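Side-chain contacts in mitogen-activated protein kinase kinase kinase 15 (Homo sapiens, PDB 6V0M), which acts as a stress-signalling protein kinase that phosphorylates MAP kinase kinases, its sterile alpha motif domain probably mediating assembly with related apoptosis signal-regulating kinases: residues 27-31 / 32-36; 18-21 / 22-26; 38-41 / 42-46; 56-59 / 60-64. All blocks are in the same frame, centred on the assembly; numbering follows the deposited sequence.

Interaction 1. Residues 27-31 / 32-36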
# COMPACT_ATOMS: atom_id res chain seq x y z
N GLU A 27 0.04 -4.93 10.93
CA GLU A 27 -0.94 -3.90 11.26
C GLU A 27 -2.34 -4.19 10.80
O GLU A 27 -3.28 -3.49 11.17
CB GLU A 27 -0.49 -2.54 10.70
CG GLU A 27 0.77 -1.95 11.28
CD GLU A 27 0.73 -1.79 12.79
OE1 GLU A 27 -0.31 -1.41 13.39
OE2 GLU A 27 1.75 -2.12 13.42
N GLY A 28 -2.54 -5.28 10.04
CA GLY A 28 -3.88 -5.68 9.67
C GLY A 28 -4.44 -4.77 8.57
O GLY A 28 -5.63 -4.65 8.41
N TYR A 29 -3.55 -4.12 7.83
CA TYR A 29 -3.99 -3.42 6.57
C TYR A 29 -4.49 -4.44 5.55
O TYR A 29 -3.92 -5.48 5.36
CB TYR A 29 -2.90 -2.57 5.96
CG TYR A 29 -2.53 -1.30 6.68
CD1 TYR A 29 -3.33 -0.18 6.61
CD2 TYR A 29 -1.36 -1.19 7.39
CE1 TYR A 29 -2.98 1.00 7.19
CE2 TYR A 29 -1.04 -0.02 8.06
CZ TYR A 29 -1.86 1.08 7.95
OH TYR A 29 -1.55 2.23 8.58
N THR A 30 -5.57 -4.10 4.87
CA THR A 30 -6.06 -4.86 3.70
C THR A 30 -5.66 -4.04 2.50
O THR A 30 -5.33 -2.83 2.59
CB THR A 30 -7.58 -5.01 3.74
OG1 THR A 30 -8.19 -3.72 3.66
CG2 THR A 30 -8.10 -5.66 5.00
N LEU A 31 -5.75 -4.69 1.34
CA LEU A 31 -5.50 -4.01 0.09
C LEU A 31 -6.50 -2.87 -0.04
O LEU A 31 -6.15 -1.76 -0.45
CB LEU A 31 -5.57 -4.99 -1.08
CG LEU A 31 -5.24 -4.46 -2.48
CD1 LEU A 31 -3.96 -3.71 -2.51
CD2 LEU A 31 -5.18 -5.66 -3.43
N SER A 32 -7.76 -3.12 0.34
CA SER A 32 -8.76 -2.04 0.32
C SER A 32 -8.33 -0.79 1.09
O SER A 32 -8.49 0.38 0.65
CB SER A 32 -10.10 -2.53 0.83
OG SER A 32 -11.02 -1.52 0.69
N ASP A 33 -7.79 -1.02 2.30
CA ASP A 33 -7.31 0.08 3.13
C ASP A 33 -6.23 0.88 2.38
O ASP A 33 -6.20 2.14 2.51
CB ASP A 33 -6.73 -0.39 4.51
CG ASP A 33 -7.70 -1.10 5.40
OD1 ASP A 33 -8.91 -0.76 5.43
OD2 ASP A 33 -7.22 -1.97 6.20
N ILE A 34 -5.27 0.18 1.73
CA ILE A 34 -4.13 0.80 1.08
C ILE A 34 -4.64 1.63 -0.10
O ILE A 34 -4.30 2.77 -0.21
CB ILE A 34 -3.05 -0.19 0.64
CG1 ILE A 34 -2.41 -0.95 1.87
CG2 ILE A 34 -1.94 0.47 -0.08
CD1 ILE A 34 -1.97 -0.06 2.96
N LEU A 35 -5.50 1.02 -0.91
CA LEU A 35 -6.03 1.73 -2.12
C LEU A 35 -6.90 2.94 -1.80
O LEU A 35 -6.90 3.93 -2.52
CB LEU A 35 -6.78 0.74 -2.97
CG LEU A 35 -5.95 -0.38 -3.59
CD1 LEU A 35 -6.93 -1.36 -4.25
CD2 LEU A 35 -4.82 0.08 -4.48
N ASN A 36 -7.73 2.82 -0.76
CA ASN A 36 -8.82 3.77 -0.46
C ASN A 36 -8.65 4.70 0.78
O ASN A 36 -9.10 5.82 0.79
CB ASN A 36 -10.12 3.01 -0.35
CG ASN A 36 -10.46 2.30 -1.65
OD1 ASN A 36 -10.69 2.97 -2.64
ND2 ASN A 36 -10.37 0.97 -1.69
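Thr30 and Asp33 bond to each other reciprocally where the backbone, having left helix 18-26 at Gly28 in a Schellman motif, with a positive phi that glycine adopts readily, turns into helix 31-37. This is a capping box. Thr30 is the N-cap: its OG1 lies between the backbone N and the carbonyl carbon (chi1 63°), which carries the hydroxyl oxygen over the first turn, 3.0 Å from Asp33 N. In return, Asp33 OD2 accepts from Thr30 N at 3.0 Å, the donor standing well above the carboxylate plane. The two bonds satisfy N-H groups that have no helical carbonyl before them, and a carboxylate at this end is probably favoured by the helix dipole as well. Threonine suits the cap because its hydroxyl is short and its branched carbon restricts rotation; aspartate, because its carboxylate reaches back one turn. The regular ladder begins with Ile34 N on Thr30 O at 3.1 Å.

Beside the cap lies apolar packing. Asp33 CB sits at the edge of the Tyr29 ring, 4.0 Å from CD1, while the Ile34 terminal methyl CD1 meets the same ring carbon CD1 at 3.9 Å. One turn on, Leu31 CG touches Leu35 CD1. At the far end, the Asn36 amide swings back, its ND2 donating to Ser32 O alongside Asn36 N.

Within the fold, Leu31, Ile34 and Leu35 pack on Trp10 of helix 4-13, Ile34 also meets Val60 of helix 50-70, and Tyr29 bridges to Ile38 and Leu46 near helix 40-45.

Interaction 2. Residues 18-21 / 22-26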
# COMPACT_ATOMS: atom_id res chain seq x y z
N ALA A 18 10.48 -8.25 2.03
CA ALA A 18 9.77 -9.13 2.95
C ALA A 18 9.53 -8.50 4.32
O ALA A 18 8.48 -8.71 4.89
CB ALA A 18 10.56 -10.43 3.12
N LYS A 19 10.51 -7.74 4.84
CA LYS A 19 10.35 -7.13 6.15
C LYS A 19 9.29 -6.05 6.14
O LYS A 19 8.51 -5.92 7.08
CB LYS A 19 11.68 -6.56 6.72
CG LYS A 19 12.80 -7.56 6.87
CD LYS A 19 13.23 -7.82 8.33
CE LYS A 19 12.27 -8.73 9.07
NZ LYS A 19 12.24 -8.45 10.53
N THR A 20 9.22 -5.27 5.06
CA THR A 20 8.22 -4.28 4.92
C THR A 20 6.82 -4.87 4.80
O THR A 20 5.86 -4.33 5.40
CB THR A 20 8.47 -3.32 3.75
OG1 THR A 20 9.72 -2.68 4.02
CG2 THR A 20 7.33 -2.29 3.66
N ILE A 21 6.73 -5.96 4.03
CA ILE A 21 5.50 -6.67 3.84
C ILE A 21 5.01 -7.17 5.24
O ILE A 21 3.82 -7.05 5.57
CB ILE A 21 5.65 -7.80 2.81
CG1 ILE A 21 5.75 -7.20 1.38
CG2 ILE A 21 4.53 -8.84 2.89
CD1 ILE A 21 6.14 -8.22 0.36
N GLU A 22 5.93 -7.69 6.03
CA GLU A 22 5.57 -8.16 7.39
C GLU A 22 5.00 -7.08 8.27
O GLU A 22 3.97 -7.28 8.93
CB GLU A 22 6.76 -8.82 8.08
CG GLU A 22 7.08 -10.17 7.51
CD GLU A 22 8.37 -10.78 8.06
OE1 GLU A 22 8.90 -10.22 9.05
OE2 GLU A 22 8.81 -11.83 7.52
N LYS A 23 5.63 -5.90 8.23
CA LYS A 23 5.18 -4.76 8.96
C LYS A 23 3.75 -4.34 8.59
O LYS A 23 2.89 -4.12 9.50
CB LYS A 23 6.15 -3.58 8.77
CG LYS A 23 7.34 -3.67 9.67
CD LYS A 23 8.44 -2.68 9.27
CE LYS A 23 8.08 -1.23 9.52
NZ LYS A 23 9.03 -0.35 8.74
N ILE A 24 3.47 -4.24 7.28
CA ILE A 24 2.15 -3.88 6.85
C ILE A 24 1.07 -4.90 7.22
O ILE A 24 -0.04 -4.57 7.72
CB ILE A 24 2.18 -3.60 5.33
CG1 ILE A 24 3.05 -2.35 5.16
CG2 ILE A 24 0.78 -3.33 4.85
CD1 ILE A 24 3.33 -1.98 3.70
N VAL A 25 1.41 -6.18 7.02
CA VAL A 25 0.50 -7.27 7.38
C VAL A 25 0.24 -7.29 8.89
O VAL A 25 -0.89 -7.49 9.34
CB VAL A 25 1.09 -8.59 6.86
CG1 VAL A 25 0.45 -9.81 7.57
CG2 VAL A 25 0.98 -8.61 5.31
N GLU A 26 1.29 -7.10 9.68
CA GLU A 26 1.12 -7.11 11.17
C GLU A 26 0.18 -6.05 11.68
O GLU A 26 -0.44 -6.23 12.68
CB GLU A 26 2.46 -6.97 11.85
CG GLU A 26 3.28 -8.23 11.71
CD GLU A 26 4.69 -8.06 12.22
OE1 GLU A 26 5.06 -6.93 12.59
OE2 GLU A 26 5.45 -9.06 12.22
O HOH W 1 9.04 -8.67 11.00
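Glu22 presents the flat group that counts here, a carboxylate on the outer side of helix 18-26 in the sterile alpha motif. Its OE1 points to Lys19, three residues back, coming 3.7 Å from the methylene CE, while NZ stays 4.1 Å from OE1, too far for a salt bridge. A water closes the gap: it donates to Glu22 OE1 in a short bond of 2.5 Å and accepts from Lys19 NZ at 3.2 Å. Lysine reaches this spot because its chain bends at chi2 and chi3, whereas the Glu22 chain runs extended beyond CG. Opposite charges one turn apart suit an exposed helix surface, where water can mediate between them.

The inner side is mainly apolar. Thr20 and Ile24 lie side by side, pointing the same way, with CG2 of Thr20 4.0 Å from CD1 of Ile24. With Thr20 OG1 beside the backbone N (chi1 -61°) and bonded to Asp17 OD1, the methyl CG2 is left anti to the backbone N, on the side of Ile24. Ile21 packs against Ile8 and Leu11 of helix 4-13, where a branched, purely apolar chain fits. Lys23, by contrast, sends NZ to Leu46 O.

Val25 N closes this turn on Ile21 O at 2.9 Å, and the Val25 methyl CG2 lies against the same oxygen at 3.3 Å.

Interaction 3. Residues 38-41 / 42-46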
# COMPACT_ATOMS: atom_id res chain seq x y z
N ILE A 38 -5.63 4.82 3.39
CA ILE A 38 -4.39 5.34 3.97
C ILE A 38 -3.96 6.69 3.43
O ILE A 38 -4.35 7.12 2.32
CB ILE A 38 -3.20 4.38 3.82
CG1 ILE A 38 -2.86 4.19 2.35
CG2 ILE A 38 -3.51 3.12 4.63
CD1 ILE A 38 -1.53 3.67 2.04
N THR A 39 -3.22 7.39 4.29
CA THR A 39 -2.62 8.65 3.94
C THR A 39 -1.16 8.43 3.85
O THR A 39 -0.60 7.44 4.37
CB THR A 39 -2.93 9.73 4.95
OG1 THR A 39 -2.26 9.43 6.21
CG2 THR A 39 -4.44 9.88 5.12
N LYS A 40 -0.47 9.41 3.26
CA LYS A 40 0.97 9.35 3.20
C LYS A 40 1.55 9.31 4.62
O LYS A 40 2.57 8.66 4.86
CB LYS A 40 1.49 10.55 2.44
CG LYS A 40 2.56 10.16 1.44
CD LYS A 40 3.08 11.35 0.66
CE LYS A 40 1.94 12.22 0.18
NZ LYS A 40 2.33 13.10 -0.94
N GLU A 41 0.90 10.01 5.57
CA GLU A 41 1.37 10.02 6.95
C GLU A 41 1.40 8.63 7.60
O GLU A 41 2.30 8.32 8.40
CB GLU A 41 0.53 11.01 7.78
CG GLU A 41 1.05 11.28 9.19
CD GLU A 41 0.71 10.21 10.26
OE1 GLU A 41 -0.21 9.40 10.11
OE2 GLU A 41 1.48 10.12 11.22
N ASP A 42 0.45 7.78 7.23
CA ASP A 42 0.41 6.36 7.70
C ASP A 42 1.64 5.66 7.22
O ASP A 42 2.25 4.94 8.00
CB ASP A 42 -0.81 5.59 7.16
CG ASP A 42 -2.12 6.12 7.72
OD1 ASP A 42 -2.19 6.23 8.97
OD2 ASP A 42 -3.08 6.46 6.93
N LEU A 43 2.01 5.88 5.94
CA LEU A 43 3.22 5.25 5.38
C LEU A 43 4.50 5.73 6.10
O LEU A 43 5.37 4.93 6.41
CB LEU A 43 3.33 5.50 3.89
CG LEU A 43 2.15 5.04 3.04
CD1 LEU A 43 2.33 5.51 1.60
CD2 LEU A 43 2.00 3.55 3.13
N ARG A 44 4.59 7.03 6.39
CA ARG A 44 5.71 7.59 7.13
C ARG A 44 5.79 7.01 8.55
O ARG A 44 6.88 6.70 9.06
CB ARG A 44 5.67 9.10 7.15
CG ARG A 44 5.76 9.69 5.72
CD ARG A 44 6.60 10.92 5.52
NE ARG A 44 7.47 10.80 4.32
CZ ARG A 44 7.24 11.31 3.11
NH1 ARG A 44 6.15 12.04 2.85
NH2 ARG A 44 8.11 11.10 2.13
N TYR A 45 4.63 6.83 9.18
CA TYR A 45 4.61 6.28 10.55
C TYR A 45 5.11 4.83 10.53
O TYR A 45 5.76 4.37 11.48
CB TYR A 45 3.20 6.39 11.15
CG TYR A 45 3.08 5.95 12.56
CD1 TYR A 45 3.47 6.78 13.60
CD2 TYR A 45 2.58 4.70 12.86
CE1 TYR A 45 3.36 6.36 14.95
CE2 TYR A 45 2.45 4.27 14.16
CZ TYR A 45 2.83 5.10 15.20
OH TYR A 45 2.73 4.64 16.48
N LEU A 46 4.83 4.10 9.44
CA LEU A 46 5.33 2.75 9.27
C LEU A 46 6.82 2.71 9.02
O LEU A 46 7.39 1.64 8.98
CB LEU A 46 4.63 2.07 8.09
CG LEU A 46 3.18 1.69 8.30
CD1 LEU A 46 2.52 1.57 6.94
CD2 LEU A 46 3.18 0.40 9.10
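Thr39 and Asp42 make the tight part of this contact, a capping box at the start of helix 40-45. Thr39 N gives a nearly straight bond (171°) to Asp42 OD2 at 2.8 Å, on the anti side of the carboxylate and 20° out of its plane. The other arm is slacker: Asp42 N reaches Thr39 OG1 only weakly, at 3.3 Å, and shares its hydrogen with a weak bond to Thr39 O. A further weak bond runs from Thr39 OG1 to Asp42 OD2, so the one carboxylate oxygen is held by both the N-H and the hydroxyl of the cap residue. Asp42 brings it there with CG beside its own backbone N (chi1 -67°).

On the buried side, Ile38 carries the apolar contact. Its CD1 meets CD2 of Leu43 at 3.7 Å, the two chains crossing at about a right angle; a leucine five residues on suits this buried position because its forked end places a methyl, CD2, against the isoleucine's CD1.

The outer surface is looser. Glu41 OE1 comes within 3.9 Å of Asp42 OD1, like charges that solvent probably screens. Lys40 and Arg44 run side by side: Lys40 CD approaches Arg44 NH1 obliquely, at 3.8 Å, and the charged atoms do not touch.

In the fold, Leu43 packs on Leu53 and Trp57 of helix 50-70, Lys40 reaches the same two residues, and Ile38 and Asp42 meet Tyr29 in the loop before helix 31-37.

Interaction 4. Residues 56-59 / 60-64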
# COMPACT_ATOMS: atom_id res chain seq x y z
N LEU A 56 4.68 3.21 -4.00
CA LEU A 56 3.43 2.79 -3.48
C LEU A 56 2.37 3.92 -3.53
O LEU A 56 1.23 3.71 -4.00
CB LEU A 56 3.67 2.26 -2.06
CG LEU A 56 2.56 1.42 -1.53
CD1 LEU A 56 3.14 0.47 -0.47
CD2 LEU A 56 1.54 2.38 -1.00
N TRP A 57 2.77 5.10 -3.09
CA TRP A 57 1.85 6.21 -3.10
C TRP A 57 1.48 6.63 -4.53
O TRP A 57 0.35 7.05 -4.77
CB TRP A 57 2.46 7.40 -2.35
CG TRP A 57 1.52 8.49 -2.20
CD1 TRP A 57 1.58 9.72 -2.79
CD2 TRP A 57 0.33 8.47 -1.41
NE1 TRP A 57 0.49 10.45 -2.43
CE2 TRP A 57 -0.28 9.71 -1.55
CE3 TRP A 57 -0.26 7.52 -0.59
CZ2 TRP A 57 -1.49 10.03 -0.91
CZ3 TRP A 57 -1.44 7.87 0.11
CH2 TRP A 57 -2.02 9.09 -0.07
N SER A 58 2.42 6.54 -5.46
CA SER A 58 2.10 6.84 -6.86
C SER A 58 1.04 5.88 -7.40
O SER A 58 0.05 6.34 -8.03
CB SER A 58 3.34 6.81 -7.78
OG SER A 58 3.92 5.54 -7.78
N ALA A 59 1.17 4.57 -7.07
CA ALA A 59 0.15 3.57 -7.45
C ALA A 59 -1.24 3.86 -6.82
O ALA A 59 -2.28 3.89 -7.53
CB ALA A 59 0.53 2.14 -7.20
N VAL A 60 -1.25 4.12 -5.51
CA VAL A 60 -2.47 4.44 -4.78
C VAL A 60 -3.12 5.73 -5.40
O VAL A 60 -4.34 5.77 -5.68
CB VAL A 60 -2.17 4.63 -3.32
CG1 VAL A 60 -3.35 5.21 -2.57
CG2 VAL A 60 -1.70 3.30 -2.70
N SER A 61 -2.31 6.79 -5.64
CA SER A 61 -2.82 8.04 -6.14
C SER A 61 -3.43 7.91 -7.55
O SER A 61 -4.48 8.51 -7.81
CB SER A 61 -1.73 9.12 -6.17
OG SER A 61 -1.21 9.28 -4.87
N GLN A 62 -2.78 7.15 -8.42
CA GLN A 62 -3.32 6.88 -9.77
C GLN A 62 -4.64 6.12 -9.73
O GLN A 62 -5.58 6.42 -10.52
CB GLN A 62 -2.34 6.07 -10.60
CG GLN A 62 -1.05 6.79 -10.92
CD GLN A 62 -0.12 5.90 -11.71
OE1 GLN A 62 -0.51 5.36 -12.77
NE2 GLN A 62 1.11 5.75 -11.23
N TYR A 63 -4.75 5.14 -8.81
CA TYR A 63 -5.97 4.40 -8.61
C TYR A 63 -7.07 5.36 -8.17
O TYR A 63 -8.17 5.35 -8.76
CB TYR A 63 -5.84 3.25 -7.58
CG TYR A 63 -7.13 2.62 -7.27
CD1 TYR A 63 -7.81 1.80 -8.24
CD2 TYR A 63 -7.79 2.92 -6.10
CE1 TYR A 63 -9.04 1.29 -7.95
CE2 TYR A 63 -8.99 2.34 -5.77
CZ TYR A 63 -9.62 1.54 -6.72
OH TYR A 63 -10.85 0.95 -6.47
N ARG A 64 -6.76 6.22 -7.20
CA ARG A 64 -7.77 7.13 -6.65
C ARG A 64 -8.21 8.20 -7.66
O ARG A 64 -9.42 8.56 -7.76
CB ARG A 64 -7.31 7.80 -5.36
CG ARG A 64 -7.02 6.78 -4.23
CD ARG A 64 -6.61 7.49 -2.99
NE ARG A 64 -6.30 6.50 -1.93
CZ ARG A 64 -5.85 6.79 -0.71
NH1 ARG A 64 -5.58 8.02 -0.34
NH2 ARG A 64 -5.60 5.78 0.14
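Trp57 and Ser61, one turn apart on the C-terminal helix 50-70 of the sterile alpha motif, form the first shell. Ser61 OG lies over one face of the indole, 3.2 Å above its plane and offset toward the rim; it sits beside its own backbone N (chi1 -57°), which turns it back toward Trp57. Its hydrogen goes to the carbonyl of the same tryptophan, Trp57 O, at 2.7 Å. That oxygen also takes the helical bond from Ser61 N, at 2.8 Å, and the two donors arrive from opposite faces of the carbonyl plane. A serine suits this turn because its hydroxyl can fold back onto the carbonyl four residues earlier and is small enough to sit against a ring.

Further along the same side, Arg64 NH1 approaches Trp57 CH2 at 3.7 Å, with ring and guanidinium planes 79° apart. Val60 CG1 lies against one face of that guanidinium, 3.1 Å above its plane and offset toward the rim. Its bonds fix the guanidinium: the chain, extended from CG to NE, delivers NE to Leu35 O and NH2 to Ile38 O, tying helix 50-70 to helix 31-37 and the loop that follows.

On the buried side, Leu56 and Val60 lie side by side; both touch Trp10 of helix 4-13 and Ile34 of helix 31-37. Their contact is methyl on methyl, Leu56 CD2 to Val60 CG2 at 3.8 Å.

In the fold
Interactions 1 and 3 are the same motif used twice, a threonine-aspartate capping box at the start of a short helix, the first with two firm bonds, the second with one firm arm and weaker ones. Interaction 1 lies at the surface, while interactions 2, 3 and 4 are partly buried. Interaction 2 spans the whole of helix 18-26 and interaction 4 lies in the middle of the long helix 50-70, their centres about 19 Å apart. Interaction 2 pairs a water-bridged charge with apolar packing; interaction 4 gathers a tryptophan, a serine and an arginine. That arginine links it to interactions 1 and 3, through the carbonyls of Leu35 and Ile38, while Lys23 joins interaction 2 to interaction 3.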